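Local structure of putative pectin lyase (Geobacillus virus E2, 7CHU) at residues 287-292 and 319-324; 223-228 and 253-258; 326-331 and 344-349. The protein forms a trimeric tailspike of a thermophilic bacteriophage and, as a putative pectin lyase, probably recognises or degrades polysaccharide on the host cell surface. One frame throughout, in Å; residues are numbered along the deposited sequence.

In the fold
All three contacts lie in the parallel beta-helix, and they follow one another in the chain without overlap: interaction 2 closes first, then interaction 1, then interaction 3. Interactions 1 and 2 have centres about 13 Å apart and touch directly, with Lys288 N 2.9 Å from Cys258 O, a probable hydrogen bond. Interactions 1 and 3 are closer, with centres about 10 Å apart, and are joined by Gln323 OE1 and Asn345 ND2 at 2.7 Å, probably hydrogen-bonded. Interactions 2 and 3 do not meet; their nearest atoms are about 13 Å apart. Interactions 1 and 2 also reach the second subunit of the trimer through several residues, interaction 3 through Tyr344 alone.

Interaction 1: residues 287-292 and 319-324; sequences CKFHGK and CYFYQC
Successive coils of a parallel beta-helix, the fold expected of the pectate lyase-like family, meet here as two parallel strands, with Phe289 stacked on Phe321 as one step of an aromatic ladder. In-register backbone bonds establish the pairing: Tyr320 N donates to Cys287 O, Phe289 N to Tyr320 O at 2.7 Å, Tyr322 N to Phe289 O and Gly291 N to Tyr322 O. In both phenylalanines CG stands anti to the carbonyl carbon (chi1 -59° in Phe289), and the side chains lie side by side, pointing the same way. Their planes differ by only 12° in an offset stack; Phe289 CD1 lies over the rim of one Phe321 face, 3.5 Å from Phe321 CZ. Phe260 meets the Phe289 ring and Phe343 the Phe321 ring, so the row of aromatics continues into the adjoining coils.

Lys288, His290, Tyr320 and Tyr322 occupy the opposite face of the sheet. The Tyr322 ring turns its edge to the imidazole at 62° between planes, bringing Tyr322 CD2 over one His290 face, 3.3 Å from His290 NE2. His290 ND1 donates a hydrogen bond to Gly291 O, which lies close to the imidazole plane and would limit rotation of the ring. The extended Lys288 chain runs beside Tyr320, with Lys288 CG 3.6 Å from Tyr320 CD2 at the ring edge, and Lys288 NZ forms a salt bridge with Asp219 of the second subunit. Just before the two strands begin, Cys319 CB meets the edge of the Phe289 ring, 3.9 Å from Phe289 CE1, while Cys319 SG accepts a hydrogen bond from Cys287 N at 3.5 Å.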
# COMPACT_ATOMS: atom_id res chain seq x y z
N CYS A 287 8.41 1.77 -0.65
CA CYS A 287 9.58 2.01 -1.47
C CYS A 287 10.85 1.47 -0.82
O CYS A 287 10.94 1.29 0.40
CB CYS A 287 9.72 3.50 -1.80
SG CYS A 287 8.35 4.16 -2.81
N LYS A 288 11.82 1.15 -1.68
CA LYS A 288 13.13 0.62 -1.27
C LYS A 288 14.19 1.72 -1.42
O LYS A 288 14.26 2.36 -2.46
CB LYS A 288 13.51 -0.57 -2.15
CG LYS A 288 14.97 -1.03 -2.03
CD LYS A 288 15.20 -2.28 -2.86
CE LYS A 288 16.63 -2.74 -2.83
NZ LYS A 288 16.77 -4.12 -3.37
N PHE A 289 15.02 1.93 -0.38
CA PHE A 289 16.13 2.89 -0.39
C PHE A 289 17.39 2.15 0.04
O PHE A 289 17.62 1.92 1.23
CB PHE A 289 15.86 4.08 0.53
CG PHE A 289 14.62 4.86 0.19
CD1 PHE A 289 13.40 4.55 0.79
CD2 PHE A 289 14.66 5.89 -0.73
CE1 PHE A 289 12.23 5.26 0.47
CE2 PHE A 289 13.51 6.62 -1.05
CZ PHE A 289 12.28 6.30 -0.46
N HIS A 290 18.23 1.79 -0.93
CA HIS A 290 19.31 0.82 -0.74
C HIS A 290 20.64 1.47 -1.11
O HIS A 290 20.77 2.02 -2.20
CB HIS A 290 19.03 -0.41 -1.60
CG HIS A 290 19.85 -1.62 -1.26
ND1 HIS A 290 21.19 -1.72 -1.53
CD2 HIS A 290 19.48 -2.83 -0.77
CE1 HIS A 290 21.63 -2.92 -1.18
NE2 HIS A 290 20.60 -3.61 -0.71
N GLY A 291 21.63 1.36 -0.24
CA GLY A 291 22.87 2.06 -0.46
C GLY A 291 23.71 1.47 -1.57
O GLY A 291 23.37 0.49 -2.24
N LYS A 292 24.86 2.11 -1.77
CA LYS A 292 25.74 1.84 -2.90
C LYS A 292 26.69 0.68 -2.64
O LYS A 292 26.95 -0.12 -3.54
CB LYS A 292 26.55 3.10 -3.23
CG LYS A 292 27.47 2.95 -4.43
CD LYS A 292 28.14 4.26 -4.75
CE LYS A 292 28.99 4.10 -5.98
NZ LYS A 292 29.41 5.41 -6.47
N CYS A 319 8.42 1.75 4.21
CA CYS A 319 9.57 1.80 3.33
C CYS A 319 10.76 1.13 3.99
O CYS A 319 10.86 1.01 5.22
CB CYS A 319 9.92 3.23 2.92
SG CYS A 319 8.63 4.07 1.94
N TYR A 320 11.68 0.69 3.13
CA TYR A 320 12.86 -0.08 3.50
C TYR A 320 14.09 0.79 3.27
O TYR A 320 14.32 1.28 2.15
CB TYR A 320 12.92 -1.36 2.66
CG TYR A 320 14.28 -2.03 2.57
CD1 TYR A 320 14.94 -2.50 3.71
CD2 TYR A 320 14.88 -2.21 1.34
CE1 TYR A 320 16.18 -3.12 3.62
CE2 TYR A 320 16.10 -2.83 1.23
CZ TYR A 320 16.74 -3.28 2.36
OH TYR A 320 17.95 -3.87 2.18
N PHE A 321 14.88 1.00 4.33
CA PHE A 321 16.10 1.79 4.28
C PHE A 321 17.27 0.91 4.68
O PHE A 321 17.21 0.23 5.72
CB PHE A 321 16.03 2.98 5.24
CG PHE A 321 15.06 4.05 4.80
CD1 PHE A 321 13.70 3.94 5.09
CD2 PHE A 321 15.52 5.17 4.10
CE1 PHE A 321 12.80 4.92 4.67
CE2 PHE A 321 14.63 6.17 3.68
CZ PHE A 321 13.27 6.05 3.98
N TYR A 322 18.35 0.93 3.90
CA TYR A 322 19.51 0.10 4.21
C TYR A 322 20.79 0.77 3.72
O TYR A 322 20.84 1.26 2.59
CB TYR A 322 19.36 -1.29 3.58
CG TYR A 322 20.64 -2.08 3.51
CD1 TYR A 322 21.24 -2.55 4.66
CD2 TYR A 322 21.26 -2.31 2.30
CE1 TYR A 322 22.43 -3.26 4.60
CE2 TYR A 322 22.43 -3.01 2.22
CZ TYR A 322 23.01 -3.49 3.37
OH TYR A 322 24.20 -4.18 3.29
N GLN A 323 21.81 0.78 4.59
CA GLN A 323 23.18 1.14 4.24
C GLN A 323 23.32 2.59 3.77
O GLN A 323 23.33 2.86 2.56
CB GLN A 323 23.73 0.18 3.19
CG GLN A 323 25.26 0.14 3.06
CD GLN A 323 25.94 -0.69 4.15
OE1 GLN A 323 25.33 -1.03 5.16
NE2 GLN A 323 27.23 -0.97 3.97
N CYS A 324 23.40 3.53 4.72
CA CYS A 324 23.55 4.99 4.45
C CYS A 324 24.66 5.66 5.23
O CYS A 324 24.70 5.57 6.45
CB CYS A 324 22.21 5.67 4.73
SG CYS A 324 22.20 7.46 4.55

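Interaction 2: residues 223-228 and 253-258; sequences IGLYNT and LLFIAC
Gly224 N donates to Ile256 O at 2.9 Å, with an N-H...O angle of 166°, the one backbone hydrogen bond between these two segments, and beside it Ile223 and Ile256 form a parallel bridge with CA atoms 4.6 Å apart. This is a stacked corner of the parallel beta-helix, where adjacent coils bend together. The evidence lies in the backbone: Gly224 (phi 72°) and Ala257 (phi 56°) both take a left-handed conformation directly after the bridged isoleucines, so each strand turns at the matching place. Two CA-H...O contacts accompany the bond, Ile223 CA to Ile256 O and Gly224 CA to Ala257 O, each 3.4 Å long. Ile256 O is therefore approached by both an amide N-H and a CA-H.

On one side of the bridge Ile223 and Ile256 lie side by side and point the same way. Both carry CG1 anti to the carbonyl carbon, and the repeated rotamer sets CG1 of Ile223 4.1 Å from CB of Ile256. This corner faces the trimer interface: Ile256 packs on Ala257 of the third subunit, while Gly224 O accepts a hydrogen bond from Arg198 NH2 of the second.

Past the bend, Leu225 turns to different partners. Its CD2 approaches the Phe255 ring at the edge, near the ring plane, 4.4 Å from CE2, and Phe255 in turn stacks on Phe284 of the next coil. Cys258 meets the same leucine: its SG, anti to the carbonyl carbon, rests 3.7 Å from Leu225 CB, while its CA makes a CA-H...O contact with Leu225 O at 3.4 Å.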
# COMPACT_ATOMS: atom_id res chain seq x y z
N ILE A 223 4.40 4.54 -10.15
CA ILE A 223 4.34 3.18 -9.64
C ILE A 223 5.49 2.38 -10.24
O ILE A 223 5.67 2.38 -11.46
CB ILE A 223 2.98 2.54 -9.98
CG1 ILE A 223 1.83 3.39 -9.44
CG2 ILE A 223 2.87 1.08 -9.46
CD1 ILE A 223 0.45 2.93 -9.95
N GLY A 224 6.26 1.69 -9.40
CA GLY A 224 7.27 0.77 -9.90
C GLY A 224 8.49 1.40 -10.54
O GLY A 224 9.21 0.73 -11.31
N LEU A 225 8.77 2.67 -10.25
CA LEU A 225 9.99 3.29 -10.77
C LEU A 225 11.22 2.56 -10.25
O LEU A 225 11.31 2.22 -9.06
CB LEU A 225 10.05 4.77 -10.37
CG LEU A 225 11.40 5.50 -10.50
CD1 LEU A 225 11.80 5.69 -11.97
CD2 LEU A 225 11.41 6.84 -9.79
N TYR A 226 12.18 2.33 -11.15
CA TYR A 226 13.49 1.76 -10.83
C TYR A 226 14.54 2.84 -11.09
O TYR A 226 14.68 3.30 -12.23
CB TYR A 226 13.73 0.52 -11.68
CG TYR A 226 14.99 -0.27 -11.44
CD1 TYR A 226 15.43 -0.53 -10.15
CD2 TYR A 226 15.70 -0.80 -12.51
CE1 TYR A 226 16.58 -1.31 -9.93
CE2 TYR A 226 16.84 -1.56 -12.30
CZ TYR A 226 17.28 -1.81 -11.01
OH TYR A 226 18.42 -2.57 -10.80
N ASN A 227 15.27 3.24 -10.06
CA ASN A 227 16.11 4.44 -10.10
C ASN A 227 17.45 4.09 -9.46
O ASN A 227 17.52 3.93 -8.23
CB ASN A 227 15.40 5.59 -9.38
CG ASN A 227 16.14 6.92 -9.48
OD1 ASN A 227 17.27 7.04 -9.00
ND2 ASN A 227 15.50 7.93 -10.07
N THR A 228 18.50 3.88 -10.27
CA THR A 228 19.81 3.49 -9.73
C THR A 228 20.93 4.25 -10.43
O THR A 228 20.79 4.69 -11.57
CB THR A 228 20.10 1.98 -9.88
OG1 THR A 228 20.65 1.70 -11.17
CG2 THR A 228 18.84 1.16 -9.71
N LEU A 253 2.75 14.03 -5.17
CA LEU A 253 3.57 13.05 -5.88
C LEU A 253 3.51 11.74 -5.11
O LEU A 253 3.96 11.69 -3.96
CB LEU A 253 5.01 13.52 -5.99
CG LEU A 253 5.35 14.88 -6.64
CD1 LEU A 253 6.82 15.20 -6.45
CD2 LEU A 253 5.02 14.82 -8.09
N LEU A 254 3.01 10.67 -5.73
CA LEU A 254 2.86 9.38 -5.07
C LEU A 254 3.80 8.37 -5.71
O LEU A 254 3.57 7.95 -6.85
CB LEU A 254 1.41 8.88 -5.14
CG LEU A 254 0.53 9.28 -3.94
CD1 LEU A 254 0.29 10.81 -3.82
CD2 LEU A 254 -0.81 8.53 -3.90
N PHE A 255 4.85 8.01 -4.99
CA PHE A 255 5.78 6.96 -5.41
C PHE A 255 5.34 5.66 -4.75
O PHE A 255 5.31 5.58 -3.52
CB PHE A 255 7.22 7.31 -5.02
CG PHE A 255 7.74 8.59 -5.64
CD1 PHE A 255 7.39 9.83 -5.13
CD2 PHE A 255 8.61 8.54 -6.72
CE1 PHE A 255 7.91 11.00 -5.68
CE2 PHE A 255 9.12 9.71 -7.30
CZ PHE A 255 8.75 10.94 -6.78
N ILE A 256 4.96 4.67 -5.55
CA ILE A 256 4.38 3.45 -5.02
C ILE A 256 5.24 2.29 -5.47
O ILE A 256 5.49 2.12 -6.67
CB ILE A 256 2.92 3.25 -5.46
CG1 ILE A 256 2.05 4.41 -4.94
CG2 ILE A 256 2.41 1.89 -4.96
CD1 ILE A 256 0.60 4.36 -5.49
N ALA A 257 5.73 1.51 -4.51
CA ALA A 257 6.52 0.32 -4.83
C ALA A 257 7.72 0.70 -5.72
O ALA A 257 8.04 0.01 -6.69
CB ALA A 257 5.65 -0.75 -5.51
N CYS A 258 8.38 1.80 -5.38
CA CYS A 258 9.50 2.26 -6.18
C CYS A 258 10.80 1.67 -5.61
O CYS A 258 10.85 1.26 -4.45
CB CYS A 258 9.53 3.78 -6.19
SG CYS A 258 8.15 4.43 -7.20

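Interaction 3: residues 326-331 and 344-349; sequences NDFIKV and YNCTGY
Asn326 OD1 is gripped by two donors, Asp327 N at 2.7 Å and Lys330 NZ at 3.0 Å, while the backbone O of the same residue reaches across to accept from Gly348 N. Lys330 NZ lies in the carbonyl plane of the Asn326 side chain, on a lone pair of OD1; the Gly348 N-H instead stands above the backbone carbonyl plane of Asn326. Lys330 NZ also makes a salt bridge with Asp327 OD2 at 2.8 Å, and Asn352 ND2 is a further partner of that oxygen. The other carboxylate oxygen, Asp327 OD1, uses its anti lone pair to accept from Tyr349 N at 2.9 Å. A chi1 of -49° sets Asp327 CG beside its own backbone N. Phe328 N closes the polar set by donating to Tyr349 O at 3.1 Å.

The apolar part centres on Phe328. Cys346 CB lies over one face of the ring, offset toward its rim and 3.5 Å from Phe328 CE2, a CH-pi contact; Cys346 SG stands obliquely to the same ring. Tyr344 O approaches at the ring edge, 3.4 Å from Phe328 CZ, and His306 forms an edge-to-face pair with Phe328.

This is a turn region of the beta-helix rather than a strand pair. Strand 329-331 leaves it to run in parallel between strands 307-309 and 351-353, whereas strand 342-346 enters it from another face of the coil, where its parallel neighbours are strands 320-324 and 366-368.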
# COMPACT_ATOMS: atom_id res chain seq x y z
N ASN A 326 25.09 8.56 6.38
CA ASN A 326 24.42 9.81 6.75
C ASN A 326 23.16 9.44 7.54
O ASN A 326 23.04 8.31 8.00
CB ASN A 326 24.05 10.65 5.53
CG ASN A 326 23.94 12.14 5.85
OD1 ASN A 326 22.94 12.59 6.39
ND2 ASN A 326 24.99 12.89 5.53
N ASP A 327 22.26 10.39 7.76
CA ASP A 327 20.94 10.05 8.28
C ASP A 327 20.17 9.37 7.16
O ASP A 327 20.31 9.74 5.99
CB ASP A 327 20.17 11.29 8.74
CG ASP A 327 20.99 12.17 9.66
OD1 ASP A 327 21.53 11.66 10.67
OD2 ASP A 327 21.10 13.38 9.37
N PHE A 328 19.38 8.36 7.49
CA PHE A 328 18.53 7.76 6.48
C PHE A 328 17.47 8.76 5.97
O PHE A 328 17.23 8.86 4.77
CB PHE A 328 17.75 6.56 7.07
CG PHE A 328 18.50 5.25 7.03
CD1 PHE A 328 19.01 4.75 5.84
CD2 PHE A 328 18.67 4.50 8.19
CE1 PHE A 328 19.68 3.54 5.81
CE2 PHE A 328 19.34 3.29 8.16
CZ PHE A 328 19.85 2.81 6.97
N ILE A 329 16.84 9.49 6.90
CA ILE A 329 15.88 10.53 6.56
C ILE A 329 16.28 11.79 7.31
O ILE A 329 16.19 11.83 8.55
CB ILE A 329 14.43 10.16 6.90
CG1 ILE A 329 14.03 8.80 6.32
CG2 ILE A 329 13.46 11.25 6.39
CD1 ILE A 329 12.66 8.34 6.73
N LYS A 330 16.67 12.83 6.59
CA LYS A 330 17.04 14.12 7.18
C LYS A 330 15.88 15.08 6.96
O LYS A 330 15.60 15.46 5.81
CB LYS A 330 18.33 14.64 6.56
CG LYS A 330 18.98 15.78 7.27
CD LYS A 330 20.16 16.29 6.44
CE LYS A 330 21.41 16.54 7.27
NZ LYS A 330 22.15 15.26 7.61
N VAL A 331 15.17 15.42 8.03
CA VAL A 331 13.90 16.15 7.93
C VAL A 331 14.14 17.63 8.22
O VAL A 331 14.79 17.98 9.21
CB VAL A 331 12.85 15.59 8.91
CG1 VAL A 331 11.55 16.40 8.83
CG2 VAL A 331 12.60 14.09 8.65
N TYR A 344 18.22 -0.13 8.49
CA TYR A 344 19.33 -1.01 8.83
C TYR A 344 20.65 -0.40 8.37
O TYR A 344 20.96 -0.39 7.18
CB TYR A 344 19.14 -2.40 8.21
CG TYR A 344 20.10 -3.42 8.76
CD1 TYR A 344 19.83 -4.10 9.95
CD2 TYR A 344 21.28 -3.71 8.09
CE1 TYR A 344 20.72 -5.04 10.45
CE2 TYR A 344 22.17 -4.65 8.58
CZ TYR A 344 21.88 -5.31 9.76
OH TYR A 344 22.77 -6.23 10.27
N ASN A 345 21.44 0.08 9.34
CA ASN A 345 22.85 0.43 9.18
C ASN A 345 23.05 1.80 8.55
O ASN A 345 23.18 1.92 7.33
CB ASN A 345 23.61 -0.61 8.38
CG ASN A 345 25.06 -0.69 8.78
OD1 ASN A 345 25.41 -0.40 9.92
ND2 ASN A 345 25.93 -1.05 7.84
N CYS A 346 23.13 2.85 9.38
CA CYS A 346 23.53 4.16 8.92
C CYS A 346 24.51 4.79 9.91
O CYS A 346 24.67 4.33 11.04
CB CYS A 346 22.32 5.08 8.73
SG CYS A 346 21.46 5.45 10.31
N THR A 347 25.18 5.84 9.45
CA THR A 347 26.16 6.53 10.28
C THR A 347 25.54 7.63 11.13
O THR A 347 26.14 8.03 12.12
CB THR A 347 27.29 7.10 9.40
OG1 THR A 347 26.77 8.13 8.56
CG2 THR A 347 27.87 6.03 8.50
N GLY A 348 24.34 8.12 10.78
CA GLY A 348 23.65 9.12 11.57
C GLY A 348 22.44 8.58 12.30
O GLY A 348 22.44 7.43 12.76
N TYR A 349 21.39 9.39 12.42
CA TYR A 349 20.11 8.93 12.93
C TYR A 349 19.32 8.24 11.82
O TYR A 349 19.52 8.50 10.63
CB TYR A 349 19.29 10.11 13.45
CG TYR A 349 20.00 10.91 14.51
CD1 TYR A 349 19.97 10.51 15.83
CD2 TYR A 349 20.69 12.09 14.18
CE1 TYR A 349 20.60 11.25 16.83
CE2 TYR A 349 21.34 12.85 15.17
CZ TYR A 349 21.29 12.41 16.48
OH TYR A 349 21.91 13.13 17.48